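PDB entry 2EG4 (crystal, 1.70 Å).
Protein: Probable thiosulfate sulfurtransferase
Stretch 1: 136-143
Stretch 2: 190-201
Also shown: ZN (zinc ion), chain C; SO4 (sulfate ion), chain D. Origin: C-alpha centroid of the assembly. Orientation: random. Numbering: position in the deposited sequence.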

# COMPACT_ATOMS: atom_id res chain seq x y z
N ASP A 136 8.62 -9.00 7.88
CA ASP A 136 9.13 -7.64 7.98
C ASP A 136 9.87 -7.45 6.64
O ASP A 136 10.90 -8.10 6.39
CB ASP A 136 10.12 -7.57 9.13
CG ASP A 136 10.66 -6.19 9.37
OD1 ASP A 136 10.75 -5.38 8.42
OD2 ASP A 136 11.00 -5.91 10.54
N VAL A 137 9.35 -6.57 5.78
CA VAL A 137 9.96 -6.40 4.47
C VAL A 137 11.00 -5.31 4.38
O VAL A 137 11.43 -4.93 3.29
CB VAL A 137 8.87 -6.22 3.36
CG1 VAL A 137 7.89 -7.40 3.40
CG2 VAL A 137 8.12 -4.90 3.55
N ARG A 138 11.47 -4.84 5.53
CA ARG A 138 12.51 -3.82 5.55
C ARG A 138 13.87 -4.47 5.32
O ARG A 138 13.98 -5.68 5.11
CB ARG A 138 12.50 -3.12 6.90
CG ARG A 138 11.17 -2.40 7.18
CD ARG A 138 11.19 -1.72 8.53
NE ARG A 138 11.36 -2.74 9.56
CZ ARG A 138 11.78 -2.51 10.80
NH1 ARG A 138 12.07 -1.28 11.21
NH2 ARG A 138 11.93 -3.54 11.62
N SER A 139 14.92 -3.66 5.35
CA SER A 139 16.26 -4.19 5.13
C SER A 139 16.71 -4.95 6.37
O SER A 139 16.15 -4.77 7.45
CB SER A 139 17.25 -3.05 4.88
OG SER A 139 17.35 -2.21 6.02
N PRO A 140 17.73 -5.82 6.23
CA PRO A 140 18.25 -6.59 7.36
C PRO A 140 18.70 -5.67 8.49
O PRO A 140 18.52 -5.99 9.67
CB PRO A 140 19.43 -7.34 6.76
CG PRO A 140 18.94 -7.62 5.37
CD PRO A 140 18.31 -6.30 4.97
N GLU A 141 19.28 -4.52 8.13
CA GLU A 141 19.75 -3.56 9.13
C GLU A 141 18.60 -2.97 9.95
O GLU A 141 18.75 -2.68 11.14
CB GLU A 141 20.51 -2.40 8.46
CG GLU A 141 21.86 -2.74 7.85
CD GLU A 141 21.76 -3.74 6.71
OE1 GLU A 141 20.77 -3.67 5.93
OE2 GLU A 141 22.68 -4.57 6.57
N GLU A 142 17.46 -2.75 9.30
CA GLU A 142 16.30 -2.21 9.99
C GLU A 142 15.73 -3.32 10.86
O GLU A 142 15.36 -3.10 12.02
CB GLU A 142 15.24 -1.75 8.96
CG GLU A 142 15.60 -0.46 8.20
CD GLU A 142 14.76 -0.27 6.95
OE1 GLU A 142 15.06 -0.90 5.91
OE2 GLU A 142 13.77 0.49 7.02
N PHE A 143 15.68 -4.52 10.30
CA PHE A 143 15.18 -5.70 11.00
C PHE A 143 15.96 -5.97 12.29
O PHE A 143 15.40 -6.37 13.31
CB PHE A 143 15.28 -6.91 10.08
CG PHE A 143 14.73 -8.17 10.67
CD1 PHE A 143 13.35 -8.36 10.79
CD2 PHE A 143 15.59 -9.19 11.07
CE1 PHE A 143 12.84 -9.54 11.30
CE2 PHE A 143 15.08 -10.39 11.58
CZ PHE A 143 13.71 -10.56 11.69
N TYR A 190 4.72 -6.10 6.97
CA TYR A 190 4.80 -4.77 7.56
C TYR A 190 6.17 -4.14 7.32
O TYR A 190 7.11 -4.81 6.85
CB TYR A 190 4.53 -4.84 9.08
CG TYR A 190 5.72 -5.30 9.90
CD1 TYR A 190 6.65 -4.39 10.38
CD2 TYR A 190 5.88 -6.65 10.22
CE1 TYR A 190 7.72 -4.79 11.17
CE2 TYR A 190 6.96 -7.07 11.02
CZ TYR A 190 7.87 -6.13 11.49
OH TYR A 190 8.93 -6.49 12.29
N CYS A 191 6.27 -2.85 7.59
CA CYS A 191 7.53 -2.12 7.46
C CYS A 191 7.46 -0.88 8.35
O CYS A 191 7.08 -1.02 9.50
CB CYS A 191 7.83 -1.77 6.01
SG CYS A 191 6.51 -0.93 5.14
N HIS A 192 7.81 0.31 7.84
CA HIS A 192 7.75 1.51 8.69
C HIS A 192 6.35 2.11 8.72
O HIS A 192 5.79 2.35 9.78
CB HIS A 192 8.74 2.57 8.22
CG HIS A 192 8.68 3.83 9.04
ND1 HIS A 192 8.43 5.06 8.48
CD2 HIS A 192 8.80 4.03 10.37
CE1 HIS A 192 8.39 5.97 9.44
NE2 HIS A 192 8.61 5.37 10.59
N SER A 193 5.77 2.37 7.55
CA SER A 193 4.43 2.93 7.54
C SER A 193 3.57 2.27 6.48
O SER A 193 2.65 2.89 5.95
CB SER A 193 4.45 4.45 7.37
OG SER A 193 5.01 4.85 6.11
N GLY A 194 3.89 1.01 6.19
CA GLY A 194 3.10 0.22 5.25
C GLY A 194 3.28 0.40 3.75
O GLY A 194 2.48 -0.11 2.99
N ALA A 195 4.32 1.12 3.34
CA ALA A 195 4.56 1.39 1.91
C ALA A 195 5.22 0.20 1.20
O ALA A 195 4.66 -0.35 0.24
CB ALA A 195 5.42 2.68 1.75
N ARG A 196 6.40 -0.19 1.63
CA ARG A 196 7.05 -1.33 1.01
C ARG A 196 6.24 -2.59 1.21
O ARG A 196 6.27 -3.51 0.38
CB ARG A 196 8.45 -1.51 1.56
CG ARG A 196 9.47 -0.50 1.03
CD ARG A 196 10.78 -0.63 1.80
NE ARG A 196 10.67 -0.00 3.12
CZ ARG A 196 11.65 0.03 4.02
NH1 ARG A 196 12.82 -0.55 3.77
NH2 ARG A 196 11.48 0.69 5.16
N SER A 197 5.53 -2.67 2.34
CA SER A 197 4.73 -3.86 2.59
C SER A 197 3.52 -3.88 1.68
O SER A 197 3.00 -4.95 1.38
CB SER A 197 4.35 -3.97 4.08
OG SER A 197 3.85 -2.75 4.60
N ALA A 198 3.08 -2.71 1.22
CA ALA A 198 1.96 -2.66 0.28
C ALA A 198 2.45 -3.29 -1.04
O ALA A 198 1.68 -3.92 -1.77
CB ALA A 198 1.56 -1.21 0.03
N VAL A 199 3.73 -3.13 -1.32
CA VAL A 199 4.30 -3.71 -2.54
C VAL A 199 4.29 -5.23 -2.39
O VAL A 199 3.86 -5.94 -3.29
CB VAL A 199 5.77 -3.24 -2.78
CG1 VAL A 199 6.33 -3.95 -4.03
CG2 VAL A 199 5.82 -1.74 -3.02
N ALA A 200 4.74 -5.71 -1.25
CA ALA A 200 4.78 -7.16 -1.00
C ALA A 200 3.36 -7.72 -0.97
O ALA A 200 3.11 -8.85 -1.40
CB ALA A 200 5.49 -7.43 0.30
N PHE A 201 2.43 -6.90 -0.48
CA PHE A 201 1.02 -7.26 -0.39
C PHE A 201 0.51 -7.60 -1.79
O PHE A 201 -0.00 -8.68 -2.02
CB PHE A 201 0.22 -6.10 0.22
CG PHE A 201 -1.29 -6.24 0.12
CD1 PHE A 201 -2.01 -6.91 1.09
CD2 PHE A 201 -1.98 -5.66 -0.94
CE1 PHE A 201 -3.40 -7.01 1.03
CE2 PHE A 201 -3.38 -5.75 -1.03
CZ PHE A 201 -4.09 -6.43 -0.03
ZN ZN C . 8.61 6.44 12.40
S SO4 D . 8.12 2.10 4.48
O1 SO4 D . 8.85 3.41 4.46
O2 SO4 D . 8.80 1.18 5.44
O3 SO4 D . 6.70 2.33 4.91
O4 SO4 D . 8.13 1.50 3.11
O HOH W 1 13.13 -2.94 2.28

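The two stretches meet side by side as a short parallel beta bridge. Asp 136 pairs with Tyr 190, and their CA atoms lie 5.2 Å apart. Val 137 N donates to Tyr 190 O at 3.0 Å, and the N-H...O angle of 169° is nearly straight. Together the two stretches bury 444 Å² against each other.

Asp 136 is buried, so its carboxylate needs partners. Arg 138 supplies them. Arg 138 NE donates to Asp 136 OD1 at 2.9 Å and Arg 138 NH2 to Asp 136 OD2 at 2.8 Å, a two-pronged salt bridge. Arg 138 N also donates to Asp 136 OD1, at 3.0 Å. Asp 136 OD2 lies 2.8 Å from Tyr 190 OH. The Tyr 190 ring turns one face to the Asp 136 backbone, with Asp 136 CA 4.1 Å from the ring centroid in a CH-pi contact. Arg 138 NH1 is satisfied elsewhere in the structure.

Val 137 points toward the other stretch and fills the apolar part of the contact. Val 137 CG1 lies 3.9 Å from Ala 200 CB, and Val 137 CG2 lies 4.0 Å from Cys 191 CB. A small branched side chain suits this place, where methyl groups meet CB atoms and need no polar partner.

The salt bridge that crosses between the stretches joins Glu 142 and Arg 196. Arg 196 NH1 donates to Glu 142 OE1 at 3.1 Å, and Arg 196 NH2 donates to Glu 142 OE2 at 3.0 Å. Glu 142 lies at the edge of the guanidinium, which lets both bonds run almost straight. Arg 138 CG covers one face of that group, 3.7 Å from Arg 196 NH2. Glu 142 OE1 also accepts from Ser 139 N at 2.8 Å and from Ser 139 OG at 2.6 Å. Ser 139 OG in turn caps the helix by accepting a weak bond from Glu 142 N at 3.3 Å. Water 1 adds a bridge: it donates to Val 137 O at 2.8 Å and accepts from Arg 196 NH1 at 2.8 Å.

The edge of the Arg 196 guanidinium also meets the sulfate, and NH2 serves both anions. Arg 196 NH2 donates to SO4 O2 at 2.7 Å, and Arg 196 NE donates to SO4 O4 at 2.9 Å. Backbone donors complete much of the site, including His 192 N to SO4 O2 at 2.7 Å and Ser 193 N to SO4 O3 at 2.8 Å.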